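Aquaporin aqpM (Methanothermobacter marburgensis str. Marburg, PDB 2F2B) forms a tetrameric membrane channel that lets water move in both directions under osmotic gradients and also shows a transient increase in initial glycerol flux. Local coordinates at residues K6-E11 with V101-A106; L148-G153 with S223-G228; S69-G74 with A175-G180; I58-G63 with T182-I187. One frame throughout, in Å; residues are numbered along the deposited sequence.

Contact 1: K6-E11 with V101-A106; sequences KRCIAE and VPYIIA
Tyr103, Arg7 and Glu11 join two helices running in the same general direction, 4-33 and 100-122, in a mixed polar and aromatic contact at the predicted cytoplasmic side of the bundle. The axes of the short segments come within 8.5 Å at an angle of 37°. Glu11 lies over one face of the Tyr103 ring: its CG stands 3.6 Å above the ring plane, offset toward the rim, in a CH-pi contact. A bend at chi2 (-65°) carries Glu11 CD over the same side, 3.8 Å from Tyr103 CE1, and the carboxylate stacks on the ring with the two planes only 8° apart.

The carboxylate is gripped by several donors. OE2 meets Ser77 OG and the amide of His80, while OE1 takes the amide of Ile81 and Gln107 NE2, a setting consistent with an ionised acid. Ser77, His80 and Ile81 lie just ahead of the first Asn-Pro-Ala motif, Asn82-Pro83-Ala84, whereas Gln107 belongs to helix 100-122, so the glutamate ties the approach to this pore-forming loop of the aquaporin fold to helix 4-33.

At the far end of the ring, Arg7 NH1 donates to Tyr103 OH over 3.0 Å, with the hydroxyl tilted slightly out of the guanidinium plane. The same hydroxyl bonds Ser77 O, and Arg7 NH2 has a stronger partner in a salt bridge with Glu99. The backbones come closest at Cys8 and Ala106; Ala106 CB rests 3.4 Å from Cys8 O and 4.1 Å from Glu11 CB. Cys8 SG turns to the preceding turn, 4.0 Å from Pro102 CB and 4.2 Å from Tyr103 CD2, approaching the ring obliquely.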
loop_
_atom_site.group_PDB
_atom_site.type_symbol
_atom_site.label_atom_id
_atom_site.label_comp_id
_atom_site.label_asym_id
_atom_site.label_seq_id
_atom_site.Cartn_x
_atom_site.Cartn_y
_atom_site.Cartn_z
ATOM N N LYS A 6 22.686 23.547 -9.050
ATOM C CA LYS A 6 21.541 23.258 -8.194
ATOM C C LYS A 6 20.895 21.922 -8.550
ATOM O O LYS A 6 20.396 21.212 -7.672
ATOM C CB LYS A 6 20.520 24.390 -8.290
ATOM C CG LYS A 6 20.984 25.657 -7.578
ATOM C CD LYS A 6 19.996 26.796 -7.740
ATOM C CE LYS A 6 20.423 27.998 -6.908
ATOM N NZ LYS A 6 19.504 29.153 -7.098
ATOM N N ARG A 7 20.905 21.575 -9.833
ATOM C CA ARG A 7 20.325 20.310 -10.262
ATOM C C ARG A 7 21.163 19.137 -9.762
ATOM O O ARG A 7 20.621 18.087 -9.416
ATOM C CB ARG A 7 20.176 20.283 -11.786
ATOM C CG ARG A 7 18.999 21.128 -12.261
ATOM C CD ARG A 7 18.708 20.952 -13.736
ATOM N NE ARG A 7 19.687 21.628 -14.583
ATOM C CZ ARG A 7 20.433 21.014 -15.494
ATOM N NH1 ARG A 7 20.316 19.705 -15.673
ATOM N NH2 ARG A 7 21.283 21.712 -16.240
ATOM N N CYS A 8 22.480 19.313 -9.709
ATOM C CA CYS A 8 23.350 18.255 -9.208
ATOM C C CYS A 8 23.159 18.119 -7.698
ATOM O O CYS A 8 23.207 17.014 -7.155
ATOM C CB CYS A 8 24.814 18.551 -9.538
ATOM S SG CYS A 8 25.256 18.170 -11.252
ATOM N N ILE A 9 22.945 19.240 -7.016
ATOM C CA ILE A 9 22.711 19.193 -5.578
ATOM C C ILE A 9 21.408 18.420 -5.346
ATOM O O ILE A 9 21.312 17.605 -4.426
ATOM C CB ILE A 9 22.591 20.612 -4.974
ATOM C CG1 ILE A 9 23.948 21.318 -5.031
ATOM C CG2 ILE A 9 22.101 20.530 -3.529
ATOM C CD1 ILE A 9 23.895 22.784 -4.612
ATOM N N ALA A 10 20.416 18.664 -6.198
ATOM C CA ALA A 10 19.133 17.974 -6.088
ATOM C C ALA A 10 19.312 16.470 -6.315
ATOM O O ALA A 10 18.723 15.663 -5.602
ATOM C CB ALA A 10 18.138 18.541 -7.097
ATOM N N GLU A 11 20.114 16.094 -7.307
ATOM C CA GLU A 11 20.353 14.675 -7.578
ATOM C C GLU A 11 21.065 14.021 -6.389
ATOM O O GLU A 11 20.810 12.863 -6.061
ATOM C CB GLU A 11 21.186 14.504 -8.857
ATOM C CG GLU A 11 20.419 14.792 -10.145
ATOM C CD GLU A 11 19.292 13.798 -10.396
ATOM O OE1 GLU A 11 19.555 12.580 -10.350
ATOM O OE2 GLU A 11 18.147 14.232 -10.648
ATOM N N VAL A 101 27.724 12.687 -16.975
ATOM C CA VAL A 101 28.728 12.464 -15.940
ATOM C C VAL A 101 28.460 13.294 -14.681
ATOM O O VAL A 101 28.582 12.789 -13.565
ATOM C CB VAL A 101 30.154 12.740 -16.470
ATOM C CG1 VAL A 101 31.166 12.617 -15.341
ATOM C CG2 VAL A 101 30.486 11.743 -17.576
ATOM N N PRO A 102 28.106 14.581 -14.837
ATOM C CA PRO A 102 27.830 15.409 -13.659
ATOM C C PRO A 102 26.717 14.797 -12.799
ATOM O O PRO A 102 26.837 14.723 -11.576
ATOM C CB PRO A 102 27.420 16.744 -14.268
ATOM C CG PRO A 102 28.289 16.817 -15.486
ATOM C CD PRO A 102 28.186 15.413 -16.053
ATOM N N TYR A 103 25.640 14.357 -13.443
ATOM C CA TYR A 103 24.531 13.745 -12.709
ATOM C C TYR A 103 24.948 12.450 -12.020
ATOM O O TYR A 103 24.626 12.234 -10.851
ATOM C CB TYR A 103 23.351 13.450 -13.641
ATOM C CG TYR A 103 22.286 14.522 -13.675
ATOM C CD1 TYR A 103 20.937 14.180 -13.770
ATOM C CD2 TYR A 103 22.621 15.878 -13.639
ATOM C CE1 TYR A 103 19.947 15.155 -13.832
ATOM C CE2 TYR A 103 21.639 16.862 -13.700
ATOM C CZ TYR A 103 20.304 16.494 -13.798
ATOM O OH TYR A 103 19.327 17.456 -13.876
ATOM N N ILE A 104 25.666 11.587 -12.736
ATOM C CA ILE A 104 26.090 10.316 -12.156
ATOM C C ILE A 104 27.005 10.513 -10.952
ATOM O O ILE A 104 26.880 9.808 -9.949
ATOM C CB ILE A 104 26.780 9.418 -13.216
ATOM C CG1 ILE A 104 25.756 9.016 -14.285
ATOM C CG2 ILE A 104 27.375 8.174 -12.555
ATOM C CD1 ILE A 104 26.294 8.069 -15.348
ATOM N N ILE A 105 27.926 11.469 -11.037
ATOM C CA ILE A 105 28.819 11.718 -9.911
ATOM C C ILE A 105 28.007 12.168 -8.699
ATOM O O ILE A 105 28.237 11.706 -7.582
ATOM C CB ILE A 105 29.879 12.792 -10.255
ATOM C CG1 ILE A 105 30.866 12.221 -11.277
ATOM C CG2 ILE A 105 30.614 13.235 -8.990
ATOM C CD1 ILE A 105 31.936 13.205 -11.724
ATOM N N ALA A 106 27.046 13.060 -8.925
ATOM C CA ALA A 106 26.202 13.555 -7.843
ATOM C C ALA A 106 25.419 12.407 -7.212
ATOM O O ALA A 106 25.251 12.359 -5.994
ATOM C CB ALA A 106 25.235 14.618 -8.369
#

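Contact 2: L148-G153 with S223-G228; sequences LAEVVG and SIYVIG
Glu150 and Tyr225 supply the polar part of this buried packing between helices 143-166 and 224-243. Glu150 OE1 lies in the plane of the Tyr225 ring at its edge, 3.3 Å from CE1, where the weakly positive ring hydrogens probably suit the oxygen; the carboxylate and ring planes stand 71° apart. The Glu150 chain bends at chi2 (-68°), bringing CD to 3.6 Å from Tyr225 CD1.

Apolar contact is modest. Across the pair Ile224 CG2 touches Glu150 CG at 4.1 Å; within its own helix the same methyl covers the centre of one face of the Tyr225 ring.

Backbone contact is made at Gly228, whose CA lies 4.7 Å from Val151 CA. Its carbonyl oxygen receives a CA-H...O contact from Val151 CA (3.6 Å) and meets Val151 CG2 at 3.5 Å. With no side chain at Gly228, Glu150 CB can pack directly on its CA.

The polar ends are satisfied beyond the helix pair: Glu150 OE1 by Ser194 OG and the Ser197 amide, Glu150 OE2 by the Leu198 amide, and Tyr225 OH by Ser194 O. A buried glutamate thus holds the turn entering the second Asn-Pro-Ala motif, Asn199-Pro200-Ala201, a feature of the aquaporin pore.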
loop_
_atom_site.group_PDB
_atom_site.type_symbol
_atom_site.label_atom_id
_atom_site.label_comp_id
_atom_site.label_asym_id
_atom_site.label_seq_id
_atom_site.Cartn_x
_atom_site.Cartn_y
_atom_site.Cartn_z
ATOM N N LEU A 148 20.408 -11.235 -15.076
ATOM C CA LEU A 148 19.148 -11.291 -15.810
ATOM C C LEU A 148 18.034 -10.610 -15.018
ATOM O O LEU A 148 17.205 -9.905 -15.586
ATOM C CB LEU A 148 18.770 -12.749 -16.115
ATOM C CG LEU A 148 17.476 -12.983 -16.908
ATOM C CD1 LEU A 148 17.532 -12.255 -18.241
ATOM C CD2 LEU A 148 17.278 -14.482 -17.124
ATOM N N ALA A 149 18.022 -10.816 -13.704
ATOM C CA ALA A 149 17.008 -10.202 -12.848
ATOM C C ALA A 149 17.095 -8.678 -12.909
ATOM O O ALA A 149 16.076 -7.991 -13.029
ATOM C CB ALA A 149 17.178 -10.680 -11.405
ATOM N N GLU A 150 18.312 -8.147 -12.833
ATOM C CA GLU A 150 18.503 -6.700 -12.884
ATOM C C GLU A 150 18.097 -6.127 -14.244
ATOM O O GLU A 150 17.560 -5.023 -14.322
ATOM C CB GLU A 150 19.957 -6.346 -12.555
ATOM C CG GLU A 150 20.327 -6.624 -11.095
ATOM C CD GLU A 150 19.618 -5.693 -10.110
ATOM O OE1 GLU A 150 19.316 -6.130 -8.974
ATOM O OE2 GLU A 150 19.376 -4.520 -10.467
ATOM N N VAL A 151 18.345 -6.870 -15.318
ATOM C CA VAL A 151 17.951 -6.394 -16.641
ATOM C C VAL A 151 16.427 -6.299 -16.750
ATOM O O VAL A 151 15.892 -5.270 -17.170
ATOM C CB VAL A 151 18.464 -7.327 -17.768
ATOM C CG1 VAL A 151 17.854 -6.907 -19.113
ATOM C CG2 VAL A 151 19.978 -7.256 -17.852
ATOM N N VAL A 152 15.729 -7.369 -16.373
ATOM C CA VAL A 152 14.267 -7.382 -16.460
ATOM C C VAL A 152 13.648 -6.344 -15.526
ATOM O O VAL A 152 12.734 -5.610 -15.909
ATOM C CB VAL A 152 13.699 -8.785 -16.127
ATOM C CG1 VAL A 152 12.171 -8.779 -16.253
ATOM C CG2 VAL A 152 14.296 -9.823 -17.077
ATOM N N GLY A 153 14.152 -6.278 -14.299
ATOM C CA GLY A 153 13.633 -5.312 -13.347
ATOM C C GLY A 153 13.827 -3.873 -13.800
ATOM O O GLY A 153 12.903 -3.064 -13.729
ATOM N N SER A 223 29.693 -5.411 -10.990
ATOM C CA SER A 223 29.408 -5.372 -12.425
ATOM C C SER A 223 27.958 -5.770 -12.726
ATOM O O SER A 223 27.364 -5.300 -13.695
ATOM C CB SER A 223 30.378 -6.280 -13.198
ATOM O OG SER A 223 30.313 -7.617 -12.742
ATOM N N ILE A 224 27.394 -6.638 -11.893
ATOM C CA ILE A 224 26.009 -7.074 -12.068
ATOM C C ILE A 224 25.079 -5.866 -11.998
ATOM O O ILE A 224 24.165 -5.712 -12.810
ATOM C CB ILE A 224 25.584 -8.045 -10.943
ATOM C CG1 ILE A 224 26.323 -9.374 -11.089
ATOM C CG2 ILE A 224 24.066 -8.246 -10.959
ATOM C CD1 ILE A 224 26.123 -10.304 -9.912
ATOM N N TYR A 225 25.341 -5.012 -11.014
ATOM C CA TYR A 225 24.526 -3.833 -10.748
ATOM C C TYR A 225 24.862 -2.591 -11.560
ATOM O O TYR A 225 24.286 -1.522 -11.351
ATOM C CB TYR A 225 24.579 -3.563 -9.245
ATOM C CG TYR A 225 24.168 -4.795 -8.476
ATOM C CD1 TYR A 225 22.836 -5.215 -8.464
ATOM C CD2 TYR A 225 25.122 -5.611 -7.854
ATOM C CE1 TYR A 225 22.463 -6.414 -7.863
ATOM C CE2 TYR A 225 24.757 -6.815 -7.251
ATOM C CZ TYR A 225 23.426 -7.210 -7.261
ATOM O OH TYR A 225 23.054 -8.402 -6.691
ATOM N N VAL A 226 25.803 -2.738 -12.486
ATOM C CA VAL A 226 26.174 -1.648 -13.372
ATOM C C VAL A 226 25.657 -2.042 -14.750
ATOM O O VAL A 226 24.849 -1.335 -15.349
ATOM C CB VAL A 226 27.707 -1.455 -13.446
ATOM C CG1 VAL A 226 28.044 -0.383 -14.474
ATOM C CG2 VAL A 226 28.246 -1.052 -12.081
ATOM N N ILE A 227 26.106 -3.198 -15.232
ATOM C CA ILE A 227 25.703 -3.687 -16.544
ATOM C C ILE A 227 24.215 -4.031 -16.617
ATOM O O ILE A 227 23.530 -3.633 -17.557
ATOM C CB ILE A 227 26.522 -4.937 -16.941
ATOM C CG1 ILE A 227 28.020 -4.616 -16.901
ATOM C CG2 ILE A 227 26.136 -5.390 -18.344
ATOM C CD1 ILE A 227 28.917 -5.815 -17.164
ATOM N N GLY A 228 23.723 -4.772 -15.628
ATOM C CA GLY A 228 22.322 -5.161 -15.621
ATOM C C GLY A 228 21.357 -3.995 -15.762
ATOM O O GLY A 228 20.549 -3.956 -16.699
#

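Contact 3: S69-G74 with A175-G180; sequences SIYALG and AGIIIG
Tyr71 and Ile70 reach from the end of helix 52-73 to the first turns of helix 175-194 and meet it at Gly176. The tyrosine ring extends across the helix start, approached obliquely by the backbone, with CE2 3.5 Å from Gly176 CA. Tyr71 OH accepts a hydrogen bond from Ile177 N over 3.1 Å (N-H...O 154°), satisfying an N-H in the first turn, and is also bonded to Gly173 O just before the helix. Two backbone groups therefore fix the hydroxyl end of the ring. Ile177 CG2, held between its own backbone N and carbonyl carbon, packs against the same OH at 3.5 Å.

Ile70 works beside the ring. Its CG2, anti to the backbone N, presses on Gly176 CA at 3.5 Å, while CD1 reaches Ile179 CB at 3.9 Å, the two isoleucine side chains crossing at about a right angle. Gly176 thus takes both Ile70 and Tyr71 against bare backbone.

Ile164 of a second subunit packs on Tyr71, and a glycerol, probably from the crystallisation liquor, lies near Ile179. This is an antiparallel transmembrane helix pair, crossing at 151°, built into the tetrameric aquaporin bundle next to a subunit boundary.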
loop_
_atom_site.group_PDB
_atom_site.type_symbol
_atom_site.label_atom_id
_atom_site.label_comp_id
_atom_site.label_asym_id
_atom_site.label_seq_id
_atom_site.Cartn_x
_atom_site.Cartn_y
_atom_site.Cartn_z
ATOM N N SER A 69 10.683 12.047 -3.320
ATOM C CA SER A 69 11.797 12.723 -3.984
ATOM C C SER A 69 11.412 13.308 -5.342
ATOM O O SER A 69 11.804 14.426 -5.677
ATOM C CB SER A 69 12.977 11.759 -4.150
ATOM O OG SER A 69 13.535 11.416 -2.888
ATOM N N ILE A 70 10.650 12.552 -6.125
ATOM C CA ILE A 70 10.230 13.027 -7.436
ATOM C C ILE A 70 9.300 14.240 -7.326
ATOM O O ILE A 70 9.413 15.190 -8.107
ATOM C CB ILE A 70 9.548 11.893 -8.240
ATOM C CG1 ILE A 70 10.590 10.817 -8.578
ATOM C CG2 ILE A 70 8.918 12.454 -9.518
ATOM C CD1 ILE A 70 10.017 9.579 -9.257
ATOM N N TYR A 71 8.386 14.228 -6.361
ATOM C CA TYR A 71 7.488 15.370 -6.203
ATOM C C TYR A 71 8.240 16.583 -5.671
ATOM O O TYR A 71 7.903 17.723 -5.991
ATOM C CB TYR A 71 6.317 15.004 -5.284
ATOM C CG TYR A 71 5.300 14.124 -5.979
ATOM C CD1 TYR A 71 4.509 14.624 -7.019
ATOM C CD2 TYR A 71 5.176 12.774 -5.652
ATOM C CE1 TYR A 71 3.624 13.798 -7.717
ATOM C CE2 TYR A 71 4.305 11.943 -6.342
ATOM C CZ TYR A 71 3.533 12.454 -7.374
ATOM O OH TYR A 71 2.700 11.622 -8.084
ATOM N N ALA A 72 9.280 16.343 -4.884
ATOM C CA ALA A 72 10.059 17.443 -4.323
ATOM C C ALA A 72 11.135 17.974 -5.267
ATOM O O ALA A 72 11.372 19.182 -5.327
ATOM C CB ALA A 72 10.714 16.998 -3.009
ATOM N N LEU A 73 11.764 17.076 -6.017
ATOM C CA LEU A 73 12.869 17.460 -6.892
ATOM C C LEU A 73 12.661 17.287 -8.388
ATOM O O LEU A 73 13.505 17.718 -9.180
ATOM C CB LEU A 73 14.119 16.681 -6.468
ATOM C CG LEU A 73 14.392 16.658 -4.966
ATOM C CD1 LEU A 73 15.456 15.618 -4.659
ATOM C CD2 LEU A 73 14.823 18.039 -4.477
ATOM N N GLY A 74 11.559 16.657 -8.782
ATOM C CA GLY A 74 11.310 16.445 -10.196
ATOM C C GLY A 74 11.352 17.707 -11.045
ATOM O O GLY A 74 11.925 17.702 -12.138
ATOM N N ALA A 175 3.483 10.806 -12.336
ATOM C CA ALA A 175 4.835 10.252 -12.432
ATOM C C ALA A 175 5.487 9.798 -11.127
ATOM O O ALA A 175 5.936 8.655 -11.015
ATOM C CB ALA A 175 5.750 11.237 -13.152
ATOM N N GLY A 176 5.540 10.682 -10.141
ATOM C CA GLY A 176 6.180 10.327 -8.884
ATOM C C GLY A 176 5.640 9.084 -8.201
ATOM O O GLY A 176 6.397 8.165 -7.875
ATOM N N ILE A 177 4.329 9.039 -7.988
ATOM C CA ILE A 177 3.752 7.899 -7.294
ATOM C C ILE A 177 3.823 6.605 -8.100
ATOM O O ILE A 177 4.105 5.545 -7.543
ATOM C CB ILE A 177 2.285 8.190 -6.840
ATOM C CG1 ILE A 177 1.796 7.060 -5.923
ATOM C CG2 ILE A 177 1.363 8.343 -8.041
ATOM C CD1 ILE A 177 2.654 6.871 -4.682
ATOM N N ILE A 178 3.607 6.680 -9.410
ATOM C CA ILE A 178 3.661 5.467 -10.217
ATOM C C ILE A 178 5.077 4.895 -10.285
ATOM O O ILE A 178 5.267 3.683 -10.177
ATOM C CB ILE A 178 3.118 5.731 -11.644
ATOM C CG1 ILE A 178 1.644 6.152 -11.550
ATOM C CG2 ILE A 178 3.279 4.491 -12.516
ATOM C CD1 ILE A 178 0.782 5.237 -10.656
ATOM N N ILE A 179 6.073 5.759 -10.459
ATOM C CA ILE A 179 7.450 5.287 -10.521
ATOM C C ILE A 179 7.844 4.646 -9.188
ATOM O O ILE A 179 8.443 3.568 -9.160
ATOM C CB ILE A 179 8.416 6.445 -10.874
ATOM C CG1 ILE A 179 8.150 6.904 -12.312
ATOM C CG2 ILE A 179 9.869 5.989 -10.728
ATOM C CD1 ILE A 179 8.908 8.162 -12.723
ATOM N N GLY A 180 7.491 5.294 -8.083
ATOM C CA GLY A 180 7.818 4.739 -6.781
ATOM C C GLY A 180 7.160 3.390 -6.522
ATOM O O GLY A 180 7.811 2.452 -6.052
#

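Contact 4: I58-G63 with T182-I187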
loop_
_atom_site.group_PDB
_atom_site.type_symbol
_atom_site.label_atom_id
_atom_site.label_comp_id
_atom_site.label_asym_id
_atom_site.label_seq_id
_atom_site.Cartn_x
_atom_site.Cartn_y
_atom_site.Cartn_z
ATOM N N ILE A 58 9.971 -3.381 2.510
ATOM C CA ILE A 58 11.228 -2.783 2.061
ATOM C C ILE A 58 10.964 -2.096 0.724
ATOM O O ILE A 58 11.403 -0.967 0.494
ATOM C CB ILE A 58 12.339 -3.857 1.896
ATOM C CG1 ILE A 58 12.739 -4.386 3.280
ATOM C CG2 ILE A 58 13.546 -3.263 1.161
ATOM C CD1 ILE A 58 13.565 -5.668 3.248
ATOM N N GLY A 59 10.231 -2.775 -0.153
ATOM C CA GLY A 59 9.915 -2.192 -1.447
ATOM C C GLY A 59 9.215 -0.847 -1.313
ATOM O O GLY A 59 9.501 0.092 -2.063
ATOM N N LEU A 60 8.302 -0.741 -0.354
ATOM C CA LEU A 60 7.573 0.508 -0.150
ATOM C C LEU A 60 8.422 1.577 0.532
ATOM O O LEU A 60 8.212 2.768 0.311
ATOM C CB LEU A 60 6.284 0.242 0.640
ATOM C CG LEU A 60 5.255 -0.581 -0.151
ATOM C CD1 LEU A 60 4.138 -1.056 0.767
ATOM C CD2 LEU A 60 4.691 0.268 -1.297
ATOM N N ALA A 61 9.372 1.169 1.372
ATOM C CA ALA A 61 10.238 2.155 2.008
ATOM C C ALA A 61 10.991 2.843 0.863
ATOM O O ALA A 61 11.202 4.058 0.877
ATOM C CB ALA A 61 11.216 1.474 2.972
ATOM N N PHE A 62 11.377 2.055 -0.138
ATOM C CA PHE A 62 12.066 2.585 -1.314
ATOM C C PHE A 62 11.078 3.403 -2.138
ATOM O O PHE A 62 11.339 4.557 -2.476
ATOM C CB PHE A 62 12.580 1.444 -2.198
ATOM C CG PHE A 62 13.990 1.030 -1.912
ATOM C CD1 PHE A 62 15.060 1.751 -2.435
ATOM C CD2 PHE A 62 14.253 -0.100 -1.145
ATOM C CE1 PHE A 62 16.377 1.346 -2.197
ATOM C CE2 PHE A 62 15.563 -0.510 -0.904
ATOM C CZ PHE A 62 16.623 0.215 -1.432
ATOM N N GLY A 63 9.946 2.783 -2.453
ATOM C CA GLY A 63 8.928 3.414 -3.279
ATOM C C GLY A 63 8.369 4.738 -2.799
ATOM O O GLY A 63 8.215 5.669 -3.595
ATOM N N THR A 182 6.103 1.294 -8.725
ATOM C CA THR A 182 6.638 0.305 -9.653
ATOM C C THR A 182 7.910 -0.299 -9.052
ATOM O O THR A 182 8.117 -1.511 -9.101
ATOM C CB THR A 182 6.936 0.942 -11.019
ATOM O OG1 THR A 182 5.711 1.421 -11.582
ATOM C CG2 THR A 182 7.544 -0.082 -11.973
ATOM N N VAL A 183 8.751 0.549 -8.469
ATOM C CA VAL A 183 9.973 0.065 -7.837
ATOM C C VAL A 183 9.611 -0.850 -6.664
ATOM O O VAL A 183 10.220 -1.905 -6.486
ATOM C CB VAL A 183 10.858 1.236 -7.331
ATOM C CG1 VAL A 183 11.986 0.701 -6.445
ATOM C CG2 VAL A 183 11.456 1.981 -8.521
ATOM N N ALA A 184 8.612 -0.460 -5.875
ATOM C CA ALA A 184 8.197 -1.282 -4.733
ATOM C C ALA A 184 7.804 -2.681 -5.205
ATOM O O ALA A 184 8.166 -3.683 -4.582
ATOM C CB ALA A 184 7.022 -0.624 -3.996
ATOM N N GLY A 185 7.073 -2.741 -6.316
ATOM C CA GLY A 185 6.645 -4.023 -6.859
ATOM C C GLY A 185 7.794 -4.870 -7.375
ATOM O O GLY A 185 7.816 -6.084 -7.183
ATOM N N ILE A 186 8.750 -4.235 -8.039
ATOM C CA ILE A 186 9.906 -4.947 -8.573
ATOM C C ILE A 186 10.736 -5.526 -7.426
ATOM O O ILE A 186 11.190 -6.670 -7.499
ATOM C CB ILE A 186 10.772 -4.004 -9.455
ATOM C CG1 ILE A 186 9.965 -3.588 -10.690
ATOM C CG2 ILE A 186 12.068 -4.715 -9.892
ATOM C CD1 ILE A 186 10.559 -2.411 -11.464
ATOM N N ILE A 187 10.912 -4.753 -6.358
ATOM C CA ILE A 187 11.682 -5.224 -5.207
ATOM C C ILE A 187 10.967 -6.390 -4.521
ATOM O O ILE A 187 11.603 -7.342 -4.061
ATOM C CB ILE A 187 11.916 -4.073 -4.185
ATOM C CG1 ILE A 187 12.922 -3.075 -4.765
ATOM C CG2 ILE A 187 12.418 -4.632 -2.846
ATOM C CD1 ILE A 187 13.040 -1.774 -3.969
#
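Gly59 and Ala184 bring the antiparallel helices 52-73 and 175-194 together, their CA atoms only 3.8 Å apart and the local axes 7.5 Å apart with a crossing angle of 155°. Ala184 CB presses on Gly59 O at 3.2 Å, and Ala184 CA makes a CA-H...O contact with the same oxygen at 3.3 Å, bent to 127° at the hydrogen. Such a tight approach depends on the bare backbone of Gly59, which also receives Ile187 CG2 at 3.8 Å from its CA.

On one flank of this meeting point Ile187 turns to Phe62. Ile187 CD1, anti to its own CA (chi2 169°), comes 3.5 Å from Phe62 CD2 and lies close to CG as well; the side chains cross at about a right angle, and the methyl approaches the ring obliquely. On the other flank Leu60 CD2 touches Ala184 CB at 3.7 Å. Val183 CG1 makes a looser contact with Phe62 CB.

Around this shell, Ile58 CG2 stands in the plane of the Phe62 ring at its edge, and Leu18 of helix 4-33 packs on the phenylalanine. Trp55 and Ser196 border Ile187. Phe64 of a third subunit covers both Leu60 and Ala184, so the flank bearing them is buried in the tetramer.

Close antiparallel packing of two membrane helices at a glycine and an alanine results, with Phe62 and Ile187 in contact; by analogy with other aquaporins these two probably line the narrow selectivity filter on the extracellular side of the pore.

Overall arrangement
Contacts 1 and 2, with centres 23 Å apart, are alike: in each a buried glutamate packs with a tyrosine and bonds the residues entering one of the two Asn-Pro-Ala motifs. Contacts 3 and 4 share helices 52-73 and 175-194 and lie 13 Å apart, centre to centre, as two levels of one antiparallel pair; contact 4 holds the residues that probably line the selectivity filter. Contact 1 touches contact 3 where Ala10 O lies 3.4 Å from Leu73 CD1, and contact 2 touches contact 4 where Gly153 O lies 3.3 Å from Ile186 CD1. Glycerol, probably from the crystallisation liquor, lies about 4 Å from each of the side chains of Ile179 and Val183.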